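Local coordinates for amidohydrolase 3 domain-containing protein (Bacillus thuringiensis serovar konkukian, PDB 3GGM), which is of unknown function, an N-terminal fragment of a probable hydrolase acting on non-peptide carbon-nitrogen bonds, at residues N2-I7 and E47-I52. Residues are numbered along the deposited sequence; the frame is centred on the assembly and turned at random.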
ATOM      1  N   ASN A   2       5.423 -27.827 -16.449  1.00 47.80           N
ATOM      2  CA  ASN A   2       5.324 -26.700 -15.522  1.00 46.67           C
ATOM      3  C   ASN A   2       3.930 -26.553 -14.917  1.00 44.74           C
ATOM      4  O   ASN A   2       2.975 -26.212 -15.616  1.00 45.76           O
ATOM      5  CB  ASN A   2       5.686 -25.399 -16.239  1.00 47.80           C
ATOM      6  CG  ASN A   2       6.972 -25.507 -17.031  1.00 48.68           C
ATOM      7  OD1 ASN A   2       8.025 -25.832 -16.483  1.00 50.53           O
ATOM      8  ND2 ASN A   2       6.892 -25.232 -18.330  1.00 49.37           N
ATOM      9  N   VAL A   3       3.822 -26.792 -13.615  1.00 42.94           N
ATOM     10  CA  VAL A   3       2.546 -26.681 -12.918  1.00 41.34           C
ATOM     11  C   VAL A   3       2.644 -25.611 -11.832  1.00 39.97           C
ATOM     12  O   VAL A   3       3.537 -25.657 -10.985  1.00 39.49           O
ATOM     13  CB  VAL A   3       2.149 -28.022 -12.260  1.00 42.28           C
ATOM     14  CG1 VAL A   3       0.780 -27.900 -11.626  1.00 42.66           C
ATOM     15  CG2 VAL A   3       2.147 -29.134 -13.293  1.00 40.70           C
ATOM     16  N   PRO A   4       1.728 -24.629 -11.845  1.00 38.22           N
ATOM     17  CA  PRO A   4       1.757 -23.566 -10.833  1.00 36.46           C
ATOM     18  C   PRO A   4       1.270 -24.046  -9.471  1.00 35.07           C
ATOM     19  O   PRO A   4       0.458 -24.966  -9.384  1.00 34.39           O
ATOM     20  CB  PRO A   4       0.836 -22.502 -11.425  1.00 35.93           C
ATOM     21  CG  PRO A   4      -0.191 -23.328 -12.145  1.00 37.98           C
ATOM     22  CD  PRO A   4       0.665 -24.381 -12.838  1.00 38.09           C
ATOM     23  N   ASP A   5       1.761 -23.419  -8.405  1.00 33.61           N
ATOM     24  CA  ASP A   5       1.333 -23.799  -7.066  1.00 34.87           C
ATOM     25  C   ASP A   5       0.031 -23.097  -6.717  1.00 34.51           C
ATOM     26  O   ASP A   5      -0.791 -23.624  -5.968  1.00 36.54           O
ATOM     27  CB  ASP A   5       2.391 -23.426  -6.024  1.00 37.27           C
ATOM     28  CG  ASP A   5       3.726 -24.090  -6.288  1.00 38.97           C
ATOM     29  OD1 ASP A   5       3.730 -25.254  -6.749  1.00 40.89           O
ATOM     30  OD2 ASP A   5       4.767 -23.450  -6.024  1.00 41.24           O
ATOM     31  N   MET A   6      -0.158 -21.911  -7.283  1.00 34.61           N
ATOM     32  CA  MET A   6      -1.347 -21.118  -7.007  1.00 33.47           C
ATOM     33  C   MET A   6      -1.839 -20.395  -8.255  1.00 31.50           C
ATOM     34  O   MET A   6      -1.044 -19.973  -9.089  1.00 28.65           O
ATOM     35  CB  MET A   6      -1.016 -20.096  -5.913  1.00 35.53           C
ATOM     36  CG  MET A   6      -2.018 -18.966  -5.760  1.00 38.91           C
ATOM     37  SD  MET A   6      -3.587 -19.490  -5.057  1.00 43.51           S
ATOM     38  CE  MET A   6      -3.085 -19.705  -3.318  1.00 43.28           C
ATOM     39  N   ILE A   7      -3.157 -20.260  -8.369  1.00 29.60           N
ATOM     40  CA  ILE A   7      -3.772 -19.556  -9.487  1.00 28.59           C
ATOM     41  C   ILE A   7      -4.925 -18.716  -8.956  1.00 27.33           C
ATOM     42  O   ILE A   7      -5.899 -19.253  -8.436  1.00 26.44           O
ATOM     43  CB  ILE A   7      -4.337 -20.520 -10.547  1.00 29.34           C
ATOM     44  CG1 ILE A   7      -3.194 -21.265 -11.240  1.00 31.76           C
ATOM     45  CG2 ILE A   7      -5.174 -19.739 -11.558  1.00 30.60           C
ATOM     46  CD1 ILE A   7      -3.647 -22.201 -12.343  1.00 30.81           C
ATOM     47  N   GLU A  47      -4.244 -31.175  -9.591  1.00 51.69           N
ATOM     48  CA  GLU A  47      -4.675 -31.431  -8.219  1.00 53.02           C
ATOM     49  C   GLU A  47      -3.928 -30.615  -7.160  1.00 52.75           C
ATOM     50  O   GLU A  47      -4.527 -30.144  -6.192  1.00 53.90           O
ATOM     51  CB  GLU A  47      -4.519 -32.925  -7.907  1.00 55.33           C
ATOM     52  CG  GLU A  47      -5.339 -33.846  -8.808  1.00 58.36           C
ATOM     53  CD  GLU A  47      -6.781 -33.998  -8.346  1.00 60.12           C
ATOM     54  OE1 GLU A  47      -7.000 -34.576  -7.253  1.00 60.55           O
ATOM     55  OE2 GLU A  47      -7.692 -33.543  -9.073  1.00 60.31           O
ATOM     56  N   LYS A  48      -2.625 -30.439  -7.351  1.00 51.78           N
ATOM     57  CA  LYS A  48      -1.801 -29.709  -6.395  1.00 50.71           C
ATOM     58  C   LYS A  48      -1.909 -28.184  -6.428  1.00 49.00           C
ATOM     59  O   LYS A  48      -1.657 -27.518  -5.424  1.00 49.84           O
ATOM     60  CB  LYS A  48      -0.336 -30.109  -6.573  1.00 51.74           C
ATOM     61  CG  LYS A  48      -0.074 -31.589  -6.339  1.00 53.64           C
ATOM     62  CD  LYS A  48       1.419 -31.892  -6.310  1.00 54.07           C
ATOM     63  CE  LYS A  48       1.677 -33.370  -6.046  1.00 53.40           C
ATOM     64  NZ  LYS A  48       3.139 -33.649  -5.938  1.00 53.25           N
ATOM     65  N   THR A  49      -2.288 -27.626  -7.570  1.00 46.10           N
ATOM     66  CA  THR A  49      -2.379 -26.179  -7.685  1.00 43.93           C
ATOM     67  C   THR A  49      -3.520 -25.579  -6.872  1.00 42.02           C
ATOM     68  O   THR A  49      -4.676 -25.971  -7.028  1.00 41.24           O
ATOM     69  CB  THR A  49      -2.555 -25.747  -9.157  1.00 44.32           C
ATOM     70  OG1 THR A  49      -3.913 -25.949  -9.554  1.00 47.86           O
ATOM     71  CG2 THR A  49      -1.670 -26.578 -10.059  1.00 42.48           C
ATOM     72  N   LYS A  50      -3.191 -24.633  -5.998  1.00 41.34           N
ATOM     73  CA  LYS A  50      -4.211 -23.957  -5.203  1.00 41.22           C
ATOM     74  C   LYS A  50      -4.847 -22.918  -6.121  1.00 40.32           C
ATOM     75  O   LYS A  50      -4.146 -22.200  -6.833  1.00 39.78           O
ATOM     76  CB  LYS A  50      -3.604 -23.242  -3.992  1.00 43.02           C
ATOM     77  CG  LYS A  50      -3.071 -24.157  -2.902  1.00 46.23           C
ATOM     78  CD  LYS A  50      -1.608 -24.521  -3.126  1.00 49.81           C
ATOM     79  CE  LYS A  50      -0.696 -23.311  -2.928  1.00 50.08           C
ATOM     80  NZ  LYS A  50       0.745 -23.671  -3.073  1.00 50.57           N
ATOM     81  N   LYS A  51      -6.170 -22.845  -6.119  1.00 39.16           N
ATOM     82  CA  LYS A  51      -6.855 -21.881  -6.965  1.00 38.28           C
ATOM     83  C   LYS A  51      -7.761 -20.993  -6.126  1.00 36.74           C
ATOM     84  O   LYS A  51      -8.478 -21.467  -5.250  1.00 37.07           O
ATOM     85  CB  LYS A  51      -7.646 -22.603  -8.059  1.00 38.17           C
ATOM     86  CG  LYS A  51      -8.388 -23.831  -7.582  1.00 41.85           C
ATOM     87  CD  LYS A  51      -9.054 -24.570  -8.738  1.00 40.49           C
ATOM     88  CE  LYS A  51      -8.027 -25.114  -9.718  1.00 41.64           C
ATOM     89  NZ  LYS A  51      -8.661 -25.929 -10.795  1.00 43.34           N
ATOM     90  N   ILE A  52      -7.704 -19.695  -6.389  1.00 33.53           N
ATOM     91  CA  ILE A  52      -8.507 -18.740  -5.645  1.00 30.77           C
ATOM     92  C   ILE A  52      -9.370 -17.889  -6.560  1.00 29.58           C
ATOM     93  O   ILE A  52      -8.863 -17.113  -7.370  1.00 29.53           O
ATOM     94  CB  ILE A  52      -7.624 -17.784  -4.816  1.00 31.11           C
ATOM     95  CG1 ILE A  52      -6.768 -18.578  -3.827  1.00 32.09           C
ATOM     96  CG2 ILE A  52      -8.498 -16.779  -4.087  1.00 29.50           C
ATOM     97  CD1 ILE A  52      -5.866 -17.709  -2.975  1.00 34.34           C
TER
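Residues 5-7 and 50-52 run parallel, in register Met6 to Lys50 and Ile7 to Lys51, and three backbone hydrogen bonds join them. Lys50 N gives to Asp5 O at 2.6 Å, from above the carbonyl plane. Ile7 N gives to Lys50 O at 2.7 Å, nearly along the C=O axis, though the bond is bent at the hydrogen (143°). Ile52 N reaches Ile7 O at 2.8 Å, in the carbonyl plane. Met6 and Lys50 share one face of the sheet. CG of Met6 is anti to the backbone N (chi1 165°), and bends at chi2 and chi3 bring its SD over Lys50 O. The methyl CE then meets Ile52 CD1 tightly, at 3.4 Å, and Lys50 CB at 3.6 Å. Lys50 also folds back, so that its CD and CE lie against Asp5 O and NZ comes 3.4 Å from Asp5 CB. The Asp5 carboxylate turns elsewhere, its OD2 hydrogen-bonded to Asp30 N. Thr49 OG1 hydrogen-bonds to Thr46 O. On the other face, Ile7 packs on Leu42 and Ala45. This parallel pair links strand 6-9 to strand 50-53 in a mixed sheet. Strand 22-29 pairs antiparallel with strand 6-9, and Asp5 and Met6 form a classic beta bulge opposite its Ile28.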